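Local atomic coordinates of ThiJ/PfpI domain protein (PDB entry 4HCJ), a protein that is of uncertain function but belongs to the DJ-1/PfpI family, whose members include hydrolase-like enzymes, and binds magnesium. Residues Thr38-Gly46 with Thr56-Val65; Val74-Ile82 with Gly108-Asn116. All coordinates share one frame; numbering follows the deposited sequence. Where two conformers were deposited one is given.

Contact 1. Residues Thr38-Gly46 with Thr56-Val65; sequences TKVSSTFIG and TNIDLLFSEV. With FMT (formic acid), chain F.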
# COMPACT_ATOMS: atom_id res chain seq x y z
N THR A 38 5.93 -11.82 -0.55
CA THR A 38 4.85 -10.99 -0.03
C THR A 38 4.03 -11.71 1.02
O THR A 38 3.91 -12.95 1.00
CB THR A 38 3.90 -10.47 -1.16
OG1 THR A 38 3.16 -11.56 -1.72
CG2 THR A 38 4.67 -9.76 -2.27
N LYS A 39 3.49 -10.93 1.94
CA LYS A 39 2.51 -11.39 2.90
C LYS A 39 1.35 -10.42 2.87
O LYS A 39 1.52 -9.25 2.52
CB LYS A 39 3.09 -11.45 4.31
CG LYS A 39 4.28 -12.39 4.46
CD LYS A 39 3.86 -13.84 4.38
CE LYS A 39 5.05 -14.76 4.62
NZ LYS A 39 5.80 -14.33 5.83
N VAL A 40 0.18 -10.90 3.27
CA VAL A 40 -1.02 -10.07 3.39
C VAL A 40 -1.39 -9.94 4.86
O VAL A 40 -1.51 -10.95 5.57
CB VAL A 40 -2.21 -10.68 2.61
CG1 VAL A 40 -3.50 -9.94 2.92
CG2 VAL A 40 -1.93 -10.67 1.12
N SER A 41 -1.61 -8.70 5.29
CA SER A 41 -2.23 -8.42 6.58
C SER A 41 -3.62 -7.83 6.39
O SER A 41 -3.88 -7.06 5.45
CB SER A 41 -1.38 -7.52 7.48
OG SER A 41 -1.27 -6.19 7.01
N SER A 42 -4.52 -8.20 7.29
CA SER A 42 -5.89 -7.72 7.26
C SER A 42 -6.50 -7.89 8.64
O SER A 42 -5.79 -8.02 9.64
CB SER A 42 -6.70 -8.43 6.16
OG SER A 42 -7.94 -7.78 5.92
N THR A 43 -7.83 -7.92 8.70
CA THR A 43 -8.53 -7.89 9.96
C THR A 43 -8.84 -9.27 10.53
O THR A 43 -9.30 -9.36 11.66
CB THR A 43 -9.84 -7.10 9.82
OG1 THR A 43 -10.58 -7.63 8.71
CG2 THR A 43 -9.59 -5.61 9.59
N PHE A 44 -8.59 -10.32 9.76
CA PHE A 44 -8.80 -11.69 10.23
C PHE A 44 -7.84 -12.60 9.50
O PHE A 44 -7.37 -12.25 8.42
CB PHE A 44 -10.26 -12.15 10.02
CG PHE A 44 -10.66 -12.30 8.57
CD1 PHE A 44 -10.59 -13.53 7.93
CD2 PHE A 44 -11.10 -11.20 7.84
CE1 PHE A 44 -10.96 -13.66 6.59
CE2 PHE A 44 -11.47 -11.32 6.51
CZ PHE A 44 -11.40 -12.55 5.89
N ILE A 45 -7.58 -13.78 10.06
CA ILE A 45 -6.76 -14.79 9.39
C ILE A 45 -7.70 -15.71 8.63
O ILE A 45 -8.56 -16.38 9.21
CB ILE A 45 -5.94 -15.63 10.41
CG1 ILE A 45 -5.02 -14.73 11.24
CG2 ILE A 45 -5.17 -16.73 9.69
CD1 ILE A 45 -4.06 -13.95 10.41
N GLY A 46 -7.52 -15.78 7.32
CA GLY A 46 -8.36 -16.62 6.50
C GLY A 46 -8.36 -16.11 5.07
O GLY A 46 -7.46 -15.38 4.67
N THR A 56 -7.29 -14.79 -2.02
CA THR A 56 -5.95 -14.99 -1.54
C THR A 56 -6.01 -15.16 -0.03
O THR A 56 -6.95 -14.71 0.62
CB THR A 56 -5.00 -13.82 -1.95
OG1 THR A 56 -3.65 -14.24 -1.79
CG2 THR A 56 -5.26 -12.56 -1.10
N ASN A 57 -5.05 -15.84 0.58
CA ASN A 57 -5.13 -15.95 2.03
C ASN A 57 -4.39 -14.81 2.74
O ASN A 57 -3.39 -14.29 2.27
CB ASN A 57 -4.70 -17.33 2.56
CG ASN A 57 -5.74 -18.44 2.26
OD1 ASN A 57 -6.92 -18.19 2.01
ND2 ASN A 57 -5.28 -19.68 2.32
N ILE A 58 -4.95 -14.44 3.87
CA ILE A 58 -4.42 -13.43 4.77
C ILE A 58 -3.48 -14.13 5.74
O ILE A 58 -3.89 -15.04 6.47
CB ILE A 58 -5.54 -12.71 5.54
CG1 ILE A 58 -6.49 -12.00 4.58
CG2 ILE A 58 -4.94 -11.76 6.56
CD1 ILE A 58 -7.90 -11.84 5.13
N ASP A 59 -2.21 -13.71 5.74
CA ASP A 59 -1.18 -14.31 6.56
C ASP A 59 -1.15 -13.81 8.00
O ASP A 59 -0.78 -14.57 8.91
CB ASP A 59 0.19 -14.05 5.94
CG ASP A 59 0.28 -14.56 4.52
OD1 ASP A 59 0.33 -15.80 4.37
OD2 ASP A 59 0.28 -13.75 3.58
N LEU A 60 -1.47 -12.53 8.18
CA LEU A 60 -1.23 -11.82 9.44
C LEU A 60 -2.39 -10.91 9.77
O LEU A 60 -2.97 -10.29 8.88
CB LEU A 60 0.00 -10.89 9.27
CG LEU A 60 1.35 -11.60 9.10
CD1 LEU A 60 2.39 -10.64 8.52
CD2 LEU A 60 1.85 -12.16 10.41
N LEU A 61 -2.68 -10.78 11.06
CA LEU A 61 -3.49 -9.67 11.53
C LEU A 61 -2.64 -8.41 11.51
O LEU A 61 -1.41 -8.49 11.68
CB LEU A 61 -3.94 -9.90 12.96
CG LEU A 61 -4.76 -11.18 13.19
CD1 LEU A 61 -4.95 -11.39 14.68
CD2 LEU A 61 -6.10 -11.08 12.48
N PHE A 62 -3.26 -7.23 11.39
CA PHE A 62 -2.49 -5.99 11.55
C PHE A 62 -1.69 -6.04 12.85
O PHE A 62 -0.52 -5.61 12.90
CB PHE A 62 -3.41 -4.76 11.58
CG PHE A 62 -4.25 -4.58 10.34
CD1 PHE A 62 -3.75 -4.85 9.08
CD2 PHE A 62 -5.56 -4.14 10.46
CE1 PHE A 62 -4.55 -4.67 7.95
CE2 PHE A 62 -6.36 -3.96 9.34
CZ PHE A 62 -5.85 -4.23 8.09
N SER A 63 -2.31 -6.55 13.90
CA SER A 63 -1.69 -6.56 15.21
C SER A 63 -0.48 -7.48 15.32
O SER A 63 0.25 -7.37 16.30
CB SER A 63 -2.71 -6.98 16.27
OG SER A 63 -3.11 -8.33 16.07
N GLU A 64 -0.29 -8.36 14.33
CA GLU A 64 0.83 -9.30 14.31
C GLU A 64 2.01 -8.80 13.48
O GLU A 64 3.03 -9.46 13.41
CB GLU A 64 0.37 -10.66 13.76
CG GLU A 64 -0.60 -11.37 14.69
CD GLU A 64 -1.25 -12.61 14.08
OE1 GLU A 64 -1.41 -12.70 12.84
OE2 GLU A 64 -1.62 -13.51 14.86
N VAL A 65 1.87 -7.64 12.88
CA VAL A 65 2.92 -7.13 12.01
C VAL A 65 4.11 -6.61 12.80
O VAL A 65 3.94 -5.83 13.73
CB VAL A 65 2.38 -6.02 11.11
CG1 VAL A 65 3.51 -5.28 10.39
CG2 VAL A 65 1.37 -6.60 10.13
C FMT F . -0.88 -14.21 0.92
O1 FMT F . 0.37 -14.13 0.92
O2 FMT F . -1.61 -15.06 0.36
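With CG anti to its own carbonyl carbon (chi1 -57°), D59 carries its carboxylate back beside its backbone N and offers it to the N-H of V40. OD2 uses its anti lone pair, and the bond from V40 N is 2.9 Å and nearly straight (167°), so the short aspartate probably takes the place of a backbone acceptor where its strand is interrupted. A formic acid, probably from the crystallisation liquor, lies close to the same OD2. I58 likewise sets CG1 beside its backbone N (chi1 -61°), 4.0 Å from V40 CG1. Its CD1 covers one face of the F44 ring, a CH-pi contact 3.8 Å from the centroid, and with the CG2 branch packs on S42 CB, so a branched isoleucine suits the spot.

The carbonyl O of V40 accepts two backbone donors, D59 N at 2.9 Å and L60 N at 3.1 Å, spanning the break in strand 55-61. Beyond it the chains pair in parallel, with S42 N bonded to L60 O at 3.0 Å. This is the flank of the central sheet of the DJ-1/PfpI alpha-beta-alpha sandwich, where strand 37-42 lies between 55-61 and 9-13. Small serines fit here: S41 OG sits at the F62 ring edge, in plane, and bonds to Y12 O, while S42 leaves room for I58 and bonds through OG to M14 O. The backbone O of S42 lies over the F62 ring centre. Past the strand, I45 CD1 packs 4.0 Å from L61 CG, and G46 O receives the N-H of I58 at 2.8 Å.

Contact 2. Residues Val74-Ile82 with Gly108-Asn116; sequences VFVGGIGCI and GSGVVIMAN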
# COMPACT_ATOMS: atom_id res chain seq x y z
N VAL A 74 2.60 -2.00 1.54
CA VAL A 74 1.79 -1.59 0.39
C VAL A 74 0.33 -1.59 0.79
O VAL A 74 -0.25 -2.65 1.12
CB VAL A 74 2.00 -2.54 -0.79
CG1 VAL A 74 1.04 -2.22 -1.94
CG2 VAL A 74 3.46 -2.50 -1.26
N PHE A 75 -0.29 -0.41 0.76
CA PHE A 75 -1.71 -0.23 1.05
C PHE A 75 -2.50 -0.35 -0.25
O PHE A 75 -2.41 0.51 -1.13
CB PHE A 75 -1.95 1.13 1.72
CG PHE A 75 -1.32 1.24 3.08
CD1 PHE A 75 -2.02 0.83 4.21
CD2 PHE A 75 -0.04 1.75 3.24
CE1 PHE A 75 -1.44 0.90 5.47
CE2 PHE A 75 0.54 1.82 4.50
CZ PHE A 75 -0.16 1.38 5.61
N VAL A 76 -3.28 -1.42 -0.36
CA VAL A 76 -4.11 -1.69 -1.52
C VAL A 76 -5.48 -1.06 -1.33
O VAL A 76 -6.00 -1.02 -0.21
CB VAL A 76 -4.21 -3.23 -1.75
CG1 VAL A 76 -5.31 -3.60 -2.74
CG2 VAL A 76 -2.86 -3.78 -2.22
N GLY A 77 -6.05 -0.56 -2.43
CA GLY A 77 -7.35 0.07 -2.41
C GLY A 77 -8.51 -0.87 -2.70
O GLY A 77 -8.56 -2.02 -2.21
N GLY A 78 -9.43 -0.36 -3.51
CA GLY A 78 -10.71 -1.01 -3.75
C GLY A 78 -11.77 -0.44 -2.83
O GLY A 78 -11.47 0.14 -1.78
N ILE A 79 -13.03 -0.66 -3.19
CA ILE A 79 -14.13 -0.15 -2.39
C ILE A 79 -14.08 -0.66 -0.95
O ILE A 79 -14.45 0.07 -0.02
CB ILE A 79 -15.49 -0.45 -3.08
CG1 ILE A 79 -16.65 0.26 -2.36
CG2 ILE A 79 -15.73 -1.95 -3.23
CD1 ILE A 79 -17.96 0.22 -3.14
N GLY A 80 -13.59 -1.88 -0.74
CA GLY A 80 -13.47 -2.39 0.62
C GLY A 80 -12.50 -1.61 1.49
O GLY A 80 -12.59 -1.64 2.72
N CYS A 81 -11.55 -0.91 0.87
CA CYS A 81 -10.55 -0.15 1.63
C CYS A 81 -11.19 0.98 2.45
O CYS A 81 -10.64 1.41 3.46
CB CYS A 81 -9.49 0.41 0.68
SG CYS A 81 -8.11 1.21 1.51
N ILE A 82 -12.35 1.47 2.01
CA ILE A 82 -12.99 2.58 2.70
C ILE A 82 -13.22 2.25 4.18
O ILE A 82 -13.13 3.13 5.04
CB ILE A 82 -14.28 3.01 1.98
CG1 ILE A 82 -13.94 3.51 0.57
CG2 ILE A 82 -15.01 4.09 2.76
CD1 ILE A 82 -15.13 3.64 -0.35
N GLY A 108 -4.28 3.61 -5.40
CA GLY A 108 -5.70 3.85 -5.40
C GLY A 108 -6.17 4.28 -4.02
O GLY A 108 -5.54 5.09 -3.34
N SER A 109 -7.29 3.71 -3.58
CA SER A 109 -7.87 4.09 -2.29
C SER A 109 -6.96 3.81 -1.09
O SER A 109 -7.17 4.37 -0.02
CB SER A 109 -9.23 3.46 -2.11
OG SER A 109 -10.14 4.01 -3.05
N GLY A 110 -5.94 2.95 -1.26
CA GLY A 110 -4.99 2.76 -0.18
C GLY A 110 -4.26 4.04 0.23
O GLY A 110 -3.85 4.18 1.39
N VAL A 111 -4.09 4.98 -0.71
CA VAL A 111 -3.40 6.22 -0.41
C VAL A 111 -4.12 7.01 0.69
O VAL A 111 -3.48 7.73 1.45
CB VAL A 111 -3.22 7.08 -1.69
CG1 VAL A 111 -2.53 8.41 -1.40
CG2 VAL A 111 -2.41 6.30 -2.73
N VAL A 112 -5.45 6.89 0.78
CA VAL A 112 -6.20 7.62 1.79
C VAL A 112 -5.79 7.22 3.22
O VAL A 112 -5.79 8.06 4.11
CB VAL A 112 -7.71 7.52 1.56
CG1 VAL A 112 -8.49 8.24 2.67
CG2 VAL A 112 -8.06 8.09 0.19
N ILE A 113 -5.44 5.95 3.44
CA ILE A 113 -4.97 5.55 4.76
C ILE A 113 -3.73 6.36 5.13
O ILE A 113 -3.59 6.84 6.26
CB ILE A 113 -4.67 4.05 4.81
CG1 ILE A 113 -5.97 3.24 4.63
CG2 ILE A 113 -3.97 3.66 6.12
CD1 ILE A 113 -5.74 1.75 4.38
N MSE A 114 -2.80 6.45 4.19
CA MSE A 114 -1.57 7.21 4.40
C MSE A 114 -1.85 8.71 4.65
O MSE A 114 -1.26 9.32 5.56
CB MSE A 114 -0.64 7.00 3.21
CG MSE A 114 -0.16 5.54 3.11
SE MSE A 114 0.50 5.03 1.35
CE MSE A 114 2.00 6.26 1.15
N ALA A 115 -2.77 9.27 3.87
CA ALA A 115 -3.14 10.66 4.06
C ALA A 115 -3.72 10.88 5.45
O ALA A 115 -3.35 11.83 6.16
CB ALA A 115 -4.14 11.08 3.00
N ASN A 116 -4.63 10.00 5.85
CA ASN A 116 -5.29 10.11 7.15
C ASN A 116 -4.33 9.87 8.32
O ASN A 116 -4.57 10.38 9.41
CB ASN A 116 -6.48 9.18 7.23
CG ASN A 116 -7.65 9.63 6.38
OD1 ASN A 116 -7.65 10.72 5.82
ND2 ASN A 116 -8.67 8.79 6.29
O HOH W 1 -8.25 1.62 -5.37
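A single water is gripped by two backbone donors, S109 N at 2.9 Å and G78 N at 3.0 Å, and so bridges segments that share no direct hydrogen bond. Comparable N-H groups form the oxyanion hole in DJ-1 relatives, so the water probably marks the corresponding site. G108, with positive phi, probably occupies the nucleophile-elbow position, where those relatives usually carry a cysteine.

Glycines let the backbones come close: a side chain on G77 would run into S109 N, and one on G110 would strike F75 O. G110 CA instead makes a straight CA-H...O contact to F75 O, at 3.6 Å. C81, with SG anti to its backbone N (chi1 -173°), slips a compact sulfur against S109 O. The same C81 SG lies 3.8 Å from I113 CD1. The side chains of F75 and I113 cross at about a right angle, F75 CE1 lying 3.8 Å from I113 CG2, while selenomethionine M114 bends at chi3 and lays SE obliquely by the ring in a Met-aromatic contact, 3.8 Å from F75 CD2. Exchanging F75 for an alanine would probably open a gap between strand 72-75 and helix 110-116, leaving I113 CG2 and the M114 chain without the ring they lean on.

Strand 72-75 runs between 9-13 and 103-107, and helix 110-116 follows the latter; F75 and I113 also touch helix 88-99, while M114 reaches strand 153-156.

Contact 1 closes before contact 2 opens, so the two follow one another along the chain, with strand 72-75 next after strand 55-61. Their centres lie 16 Å apart and their nearest atoms about 7 Å, without touching. Both reach the same mixed sheet: 38-46 with 56-65 joins strands toward one flank, whereas 74-82 with 108-116 sets the end of a central strand and its following loop against a helix. Strand 9-13, between 37-42 and 72-75, connects them, and helix 88-99 is touched by side chains of both. Contact 1 thus belongs to the partly exposed border of the sandwich; contact 2 belongs to its buried interior and includes the turn that probably corresponds to the family's active-site region.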